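Local coordinates for protein cytochrome P450 (Bacillus megaterium, PDB 5L92) that binds heme and the steroid corticosterone and oxidises steroids, probably as a monooxygenase that inserts oxygen from molecular oxygen, at residues Ala97-Ala102 with Ser215-Ala220; Pro113-Ile118 with Ala358-Lys363; Leu142-Ile147 with Val153-Gln158. All coordinates share one frame; numbering follows the deposited sequence.

Contact 1: residues Ala97-Ala102 with Ser215-Ala220; sequences ALVNKA and SVLLQA
Leu217 reaches out from helix 213-222, the H helix of the cytochrome P450 fold, and lays one methyl against Leu98 and Val99, where the chain leaves the C helix (91-97). Along 215-220, after Val216, whose CB is directed at the loop, Leu217 makes the join. Its CG lies beside the backbone N and opposite the carbonyl carbon (chi1 -67°), and this carries the branched end across to the loop, although the CB itself starts off at an angle to it. CD2 does the touching, 3.9 Å from Val99 CG1 and 4.3 Å from Leu98 CB. The Leu217 and Val99 side chains meet at a slant, methyl against methyl. A leucine suits this place because it has the length to bridge backbones whose nearest CA atoms, those of Leu98 and Leu217, are 7.6 Å apart. The shorter Val99 fills a buried site, in touch with Phe235, Leu353 and Ile213. Phe235 and Ile232 of helix 229-245 pack on Leu217 as well, so the pair belongs to a larger apolar cluster. Leu98 is partly exposed; it turns its CB methylene to Leu217, and its side chain also rests on Lys225 and Leu227, so a long apolar residue can serve both neighbours.

One turn later, the methyl of Ala220 points at the loop and partly shields Leu98 without touching it.

The side chain of Val99 is about 7 Å from the heme, and the heme-binding Arg96 lies three residues earlier in the chain. With nothing but methyl and methylene groups meeting, the contact owes its stability to shape and exclusion of water and lacks the directional fixing of a polar bond.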
# COMPACT_ATOMS: atom_id res chain seq x y z
N ALA A 97 5.81 -15.15 -12.30
CA ALA A 97 6.06 -16.57 -12.11
C ALA A 97 7.33 -16.82 -11.31
O ALA A 97 7.41 -17.80 -10.57
CB ALA A 97 6.14 -17.26 -13.47
N LEU A 98 8.32 -15.93 -11.40
CA LEU A 98 9.61 -16.16 -10.74
C LEU A 98 9.60 -15.88 -9.25
O LEU A 98 10.51 -16.33 -8.55
CB LEU A 98 10.68 -15.28 -11.36
CG LEU A 98 10.99 -15.55 -12.83
CD1 LEU A 98 12.10 -14.62 -13.17
CD2 LEU A 98 11.40 -17.00 -13.10
N VAL A 99 8.60 -15.16 -8.75
CA VAL A 99 8.54 -14.75 -7.36
C VAL A 99 7.30 -15.25 -6.64
O VAL A 99 7.21 -15.10 -5.42
CB VAL A 99 8.60 -13.21 -7.24
CG1 VAL A 99 9.94 -12.70 -7.71
CG2 VAL A 99 7.45 -12.59 -8.04
N ASN A 100 6.31 -15.79 -7.36
CA ASN A 100 5.04 -16.16 -6.74
C ASN A 100 5.24 -17.07 -5.54
O ASN A 100 4.79 -16.76 -4.42
CB ASN A 100 4.13 -16.83 -7.76
CG ASN A 100 2.98 -15.95 -8.18
OD1 ASN A 100 2.54 -15.09 -7.42
ND2 ASN A 100 2.48 -16.16 -9.39
N LYS A 101 5.95 -18.19 -5.74
CA LYS A 101 6.09 -19.18 -4.68
C LYS A 101 6.70 -18.57 -3.42
O LYS A 101 6.34 -18.97 -2.31
CB LYS A 101 6.94 -20.35 -5.18
CG LYS A 101 6.32 -21.10 -6.37
CD LYS A 101 4.92 -21.67 -6.06
CE LYS A 101 4.30 -22.35 -7.28
NZ LYS A 101 3.38 -23.47 -6.91
N ALA A 102 7.58 -17.59 -3.56
CA ALA A 102 8.18 -16.99 -2.37
C ALA A 102 7.19 -16.20 -1.49
O ALA A 102 7.55 -15.86 -0.36
CB ALA A 102 9.34 -16.10 -2.79
N SER A 215 19.26 -12.68 -3.91
CA SER A 215 20.05 -13.88 -4.22
C SER A 215 19.22 -14.88 -5.00
O SER A 215 19.68 -15.44 -5.99
CB SER A 215 20.55 -14.53 -2.93
OG SER A 215 21.38 -13.65 -2.18
N VAL A 216 17.96 -15.09 -4.60
CA VAL A 216 17.18 -16.11 -5.28
C VAL A 216 16.96 -15.74 -6.73
O VAL A 216 16.91 -16.62 -7.59
CB VAL A 216 15.85 -16.34 -4.54
CG1 VAL A 216 14.96 -17.24 -5.37
CG2 VAL A 216 16.12 -16.98 -3.19
N LEU A 217 16.81 -14.45 -7.04
CA LEU A 217 16.57 -14.07 -8.43
C LEU A 217 17.85 -14.07 -9.25
O LEU A 217 17.80 -14.36 -10.45
CB LEU A 217 15.94 -12.69 -8.50
CG LEU A 217 14.54 -12.63 -7.93
CD1 LEU A 217 14.30 -11.23 -7.43
CD2 LEU A 217 13.58 -13.04 -9.02
N LEU A 218 18.97 -13.72 -8.63
CA LEU A 218 20.28 -13.89 -9.26
C LEU A 218 20.54 -15.36 -9.58
O LEU A 218 20.97 -15.70 -10.69
CB LEU A 218 21.37 -13.35 -8.34
CG LEU A 218 21.33 -11.84 -8.13
CD1 LEU A 218 22.23 -11.44 -6.96
CD2 LEU A 218 21.75 -11.11 -9.39
N GLN A 219 20.28 -16.25 -8.62
CA GLN A 219 20.37 -17.69 -8.89
C GLN A 219 19.50 -18.08 -10.08
O GLN A 219 19.95 -18.78 -10.99
CB GLN A 219 20.00 -18.48 -7.63
CG GLN A 219 20.36 -19.98 -7.66
CD GLN A 219 21.79 -20.22 -8.14
OE1 GLN A 219 22.02 -20.55 -9.31
NE2 GLN A 219 22.76 -20.04 -7.24
N ALA A 220 18.24 -17.62 -10.11
CA ALA A 220 17.40 -17.92 -11.27
C ALA A 220 17.97 -17.34 -12.55
O ALA A 220 17.78 -17.90 -13.63
CB ALA A 220 15.98 -17.40 -11.06

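Contact 2: residues Pro113-Ile118 with Ala358-Lys363; sequences PKIARI and ARIEAK
Ile115 of helix 112-125 packs against Ile360 and Glu361 of helix 355-372, the D and L helices of the four-helix bundle that forms the core of the cytochrome P450 fold. The helices are close here, with Ile115 CA 6.5 Å from Glu361 CA. Ile115 is directed at the facing helix, and its delta methyl does most of the touching: CD1 rests 3.6 Å from Ile360 CG2 and 4.1 Å from Glu361 CG. Its other branch, CG2, lies over the backbone of the L helix at Glu361 CA. Beta-branching suits Ile115, since the long arm meets both side chains while the short arm meets the Glu361 backbone.

Glu361 is buried, yet it serves here as a hydrocarbon. The Ile115 side chain crosses it at about a right angle against the methylene CG, while the chain runs on extended (chi2 164°) and comes to about 4 Å from the heme at the nearest atoms. Leu142 and Ile364 pack on Ile115. Three residues before Glu361, Ala358 touches the heme. The Glu361 carboxylate has its polar partner on helix 247-260, where OE1 is hydrogen-bonded to Thr247 OG1.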
# COMPACT_ATOMS: atom_id res chain seq x y z
N PRO A 113 6.92 -16.17 13.58
CA PRO A 113 7.72 -16.02 14.81
C PRO A 113 8.73 -14.90 14.71
O PRO A 113 9.05 -14.28 15.74
CB PRO A 113 8.40 -17.39 14.98
CG PRO A 113 7.66 -18.33 14.05
CD PRO A 113 7.22 -17.44 12.90
N LYS A 114 9.27 -14.63 13.52
CA LYS A 114 10.09 -13.43 13.34
C LYS A 114 9.25 -12.18 13.60
O LYS A 114 9.67 -11.27 14.33
CB LYS A 114 10.69 -13.39 11.92
CG LYS A 114 11.77 -14.40 11.65
CD LYS A 114 12.36 -14.27 10.24
CE LYS A 114 13.37 -15.37 9.98
NZ LYS A 114 13.80 -15.46 8.55
N ILE A 115 8.07 -12.11 13.00
CA ILE A 115 7.24 -10.91 13.16
C ILE A 115 6.88 -10.72 14.62
O ILE A 115 6.95 -9.60 15.15
CB ILE A 115 5.99 -11.02 12.26
CG1 ILE A 115 6.41 -10.94 10.79
CG2 ILE A 115 4.97 -9.88 12.57
CD1 ILE A 115 5.47 -11.58 9.78
N ALA A 116 6.57 -11.81 15.32
CA ALA A 116 6.17 -11.65 16.72
C ALA A 116 7.33 -11.15 17.56
O ALA A 116 7.12 -10.37 18.50
CB ALA A 116 5.57 -12.97 17.26
N ARG A 117 8.56 -11.51 17.21
CA ARG A 117 9.70 -11.06 18.00
C ARG A 117 10.02 -9.59 17.74
O ARG A 117 10.35 -8.84 18.67
CB ARG A 117 10.94 -11.91 17.71
CG ARG A 117 11.01 -13.22 18.44
CD ARG A 117 12.42 -13.85 18.31
NE ARG A 117 12.86 -14.03 16.93
CZ ARG A 117 12.62 -15.11 16.18
NH1 ARG A 117 11.91 -16.13 16.66
NH2 ARG A 117 13.08 -15.17 14.93
N ILE A 118 9.96 -9.19 16.48
CA ILE A 118 10.17 -7.78 16.17
C ILE A 118 9.12 -6.94 16.87
O ILE A 118 9.43 -5.90 17.48
CB ILE A 118 10.15 -7.56 14.65
CG1 ILE A 118 11.28 -8.37 14.01
CG2 ILE A 118 10.32 -6.05 14.36
CD1 ILE A 118 11.11 -8.57 12.56
N ALA A 358 1.18 -8.77 4.37
CA ALA A 358 0.54 -7.61 5.01
C ALA A 358 -0.47 -8.07 6.07
O ALA A 358 -0.45 -7.59 7.20
CB ALA A 358 -0.13 -6.73 3.94
N ARG A 359 -1.31 -9.05 5.75
CA ARG A 359 -2.30 -9.52 6.72
C ARG A 359 -1.66 -10.09 7.99
O ARG A 359 -2.13 -9.82 9.11
CB ARG A 359 -3.20 -10.54 6.06
CG ARG A 359 -4.13 -9.88 5.08
CD ARG A 359 -4.77 -10.86 4.11
NE ARG A 359 -6.01 -10.28 3.58
CZ ARG A 359 -6.45 -10.43 2.34
NH1 ARG A 359 -5.76 -11.15 1.47
NH2 ARG A 359 -7.60 -9.85 1.96
N ILE A 360 -0.59 -10.88 7.84
CA ILE A 360 0.03 -11.48 9.01
C ILE A 360 0.83 -10.45 9.81
O ILE A 360 0.79 -10.46 11.05
CB ILE A 360 0.89 -12.69 8.58
CG1 ILE A 360 1.00 -13.67 9.73
CG2 ILE A 360 2.32 -12.31 8.18
CD1 ILE A 360 -0.22 -14.55 9.86
N GLU A 361 1.56 -9.55 9.15
CA GLU A 361 2.17 -8.44 9.89
C GLU A 361 1.12 -7.67 10.69
O GLU A 361 1.32 -7.35 11.87
CB GLU A 361 2.89 -7.47 8.93
CG GLU A 361 4.24 -7.96 8.32
CD GLU A 361 4.72 -7.13 7.07
OE1 GLU A 361 3.93 -6.38 6.42
OE2 GLU A 361 5.92 -7.25 6.72
N ALA A 362 0.01 -7.33 10.05
CA ALA A 362 -1.01 -6.52 10.72
C ALA A 362 -1.62 -7.25 11.92
O ALA A 362 -1.69 -6.71 13.03
CB ALA A 362 -2.08 -6.14 9.71
N LYS A 363 -2.09 -8.47 11.70
CA LYS A 363 -2.66 -9.31 12.77
C LYS A 363 -1.74 -9.40 13.99
O LYS A 363 -2.13 -9.09 15.11
CB LYS A 363 -2.95 -10.71 12.22
CG LYS A 363 -3.73 -11.60 13.18
CD LYS A 363 -3.81 -13.03 12.64
CE LYS A 363 -2.44 -13.64 12.55
NZ LYS A 363 -2.44 -15.10 12.81

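Contact 3: residues Leu142-Ile147 with Val153-Gln158; sequences LPVMVI and VPIEDQ
Met145, on helix 141-151, and Ile155, in the turn that follows it, bring their CA atoms to 6.4 Å, and Val144 and Gln158 theirs to 7.4 Å, as the chain doubles back through a short 3-10 segment at 155-156. The turn is held by its own backbone: Gln158 N bonds to Ile155 O at 2.9 Å.

Ile155 aims at the helix. Its CG1 is turned opposite the backbone N (chi1 -166°), which pushes CD1 forward onto the helix surface, 3.9 Å from both Met145 CA and Met145 CG. The same methyl, Ile155 CD1, lies 4.0 Å from Val144 O. An isoleucine fits well, its slim delta methyl settling against backbone and side chain together. Met145, crossing it aslant, offers its methylene CG.

Beside them, Val144 CG1 meets Gln158 CG at 4.2 Å, the two side chains at roughly right angles. Gln158 thus presents hydrocarbon to the valine, then bends at chi2 (-92°) and delivers NE2 to Tyr140 OH. A bond from Asp157 OD2 to Tyr197 OH places the turn against helix 177-207.

This is local packing between consecutive helices, with the Val144 side chain about 10 Å from the heme and about 12 Å from the steroid: the E helix folds against the turn leading into the F helix (158-169) of the P450 fold.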
# COMPACT_ATOMS: atom_id res chain seq x y z
N LEU A 142 8.12 -2.11 12.02
CA LEU A 142 7.98 -3.55 11.84
C LEU A 142 8.05 -3.93 10.37
O LEU A 142 8.85 -4.82 10.02
CB LEU A 142 6.70 -4.08 12.49
CG LEU A 142 6.25 -5.49 12.07
CD1 LEU A 142 7.19 -6.59 12.55
CD2 LEU A 142 4.88 -5.78 12.54
N PRO A 143 7.27 -3.33 9.47
CA PRO A 143 7.29 -3.84 8.10
C PRO A 143 8.58 -3.54 7.33
O PRO A 143 8.92 -4.30 6.41
CB PRO A 143 6.07 -3.15 7.49
CG PRO A 143 5.19 -2.88 8.66
CD PRO A 143 6.12 -2.44 9.70
N VAL A 144 9.32 -2.48 7.64
CA VAL A 144 10.56 -2.25 6.92
C VAL A 144 11.63 -3.23 7.40
O VAL A 144 12.51 -3.64 6.63
CB VAL A 144 11.03 -0.79 7.06
CG1 VAL A 144 11.37 -0.46 8.51
CG2 VAL A 144 12.24 -0.50 6.13
N MET A 145 11.57 -3.61 8.67
CA MET A 145 12.49 -4.60 9.22
C MET A 145 12.24 -5.96 8.60
O MET A 145 13.18 -6.70 8.30
CB MET A 145 12.35 -4.68 10.74
CG MET A 145 12.87 -3.48 11.48
SD MET A 145 12.23 -3.40 13.17
CE MET A 145 13.48 -2.49 14.01
N VAL A 146 10.97 -6.31 8.40
CA VAL A 146 10.65 -7.53 7.67
C VAL A 146 11.17 -7.44 6.23
O VAL A 146 11.86 -8.35 5.75
CB VAL A 146 9.13 -7.79 7.69
CG1 VAL A 146 8.81 -8.96 6.79
CG2 VAL A 146 8.66 -8.10 9.09
N ILE A 147 10.86 -6.34 5.53
CA ILE A 147 11.23 -6.24 4.12
C ILE A 147 12.74 -6.18 3.93
O ILE A 147 13.26 -6.68 2.94
CB ILE A 147 10.54 -5.03 3.44
CG1 ILE A 147 10.40 -5.27 1.93
CG2 ILE A 147 11.37 -3.73 3.62
CD1 ILE A 147 9.44 -6.38 1.56
N VAL A 153 19.02 -6.69 2.82
CA VAL A 153 19.75 -5.42 2.87
C VAL A 153 19.85 -4.99 4.33
O VAL A 153 19.04 -5.44 5.16
CB VAL A 153 19.07 -4.33 2.02
CG1 VAL A 153 18.88 -4.80 0.61
CG2 VAL A 153 17.69 -3.90 2.62
N PRO A 154 20.79 -4.12 4.67
CA PRO A 154 21.01 -3.78 6.09
C PRO A 154 19.99 -2.79 6.63
O PRO A 154 19.79 -1.70 6.08
CB PRO A 154 22.43 -3.19 6.10
CG PRO A 154 22.65 -2.68 4.72
CD PRO A 154 21.87 -3.63 3.81
N ILE A 155 19.38 -3.17 7.74
CA ILE A 155 18.42 -2.30 8.38
C ILE A 155 19.05 -1.02 8.88
O ILE A 155 18.34 -0.05 9.12
CB ILE A 155 17.71 -3.06 9.52
CG1 ILE A 155 16.48 -2.28 9.97
CG2 ILE A 155 18.66 -3.30 10.71
CD1 ILE A 155 15.43 -2.12 8.90
N GLU A 156 20.39 -0.97 8.97
CA GLU A 156 21.08 0.28 9.29
C GLU A 156 20.83 1.37 8.25
O GLU A 156 21.01 2.56 8.53
CB GLU A 156 22.59 0.03 9.44
CG GLU A 156 23.00 -0.92 10.61
CD GLU A 156 22.68 -2.42 10.38
OE1 GLU A 156 22.49 -2.87 9.23
OE2 GLU A 156 22.61 -3.16 11.39
N ASP A 157 20.40 0.99 7.05
CA ASP A 157 20.04 1.97 6.05
C ASP A 157 18.56 2.39 6.10
O ASP A 157 18.11 3.06 5.18
CB ASP A 157 20.38 1.42 4.66
CG ASP A 157 21.87 1.24 4.47
OD1 ASP A 157 22.63 1.95 5.17
OD2 ASP A 157 22.27 0.41 3.63
N GLN A 158 17.83 2.00 7.15
CA GLN A 158 16.39 2.28 7.23
C GLN A 158 16.05 3.74 6.93
O GLN A 158 15.03 4.03 6.30
CB GLN A 158 15.85 1.90 8.61
CG GLN A 158 14.40 2.39 8.95
CD GLN A 158 14.38 3.76 9.66
OE1 GLN A 158 15.05 3.94 10.67
NE2 GLN A 158 13.62 4.72 9.12

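Overall arrangement
All three contacts rest mainly on apolar side-chain packing, with no polar bond between the segments, but their settings differ. Contact 1, though locally buried, lies about 22 Å from the chain centre; contacts 2 and 3 lie about 16 and 17 Å from it, the first buried, the second partly so. Contacts 2 and 3 adjoin: Glu361 OE2 lies 3.4 Å from Val146 CG1, and Ile118 CG2 lies 3.5 Å from Met145 SD, which packs the D, E and L helices together. Contact 1 stands apart, its centre about 20 Å from that of contact 3, and ties a loop near the heme to the H helix. Contacts 1 and 2 join distant parts of the sequence; contact 3 closes a short turn.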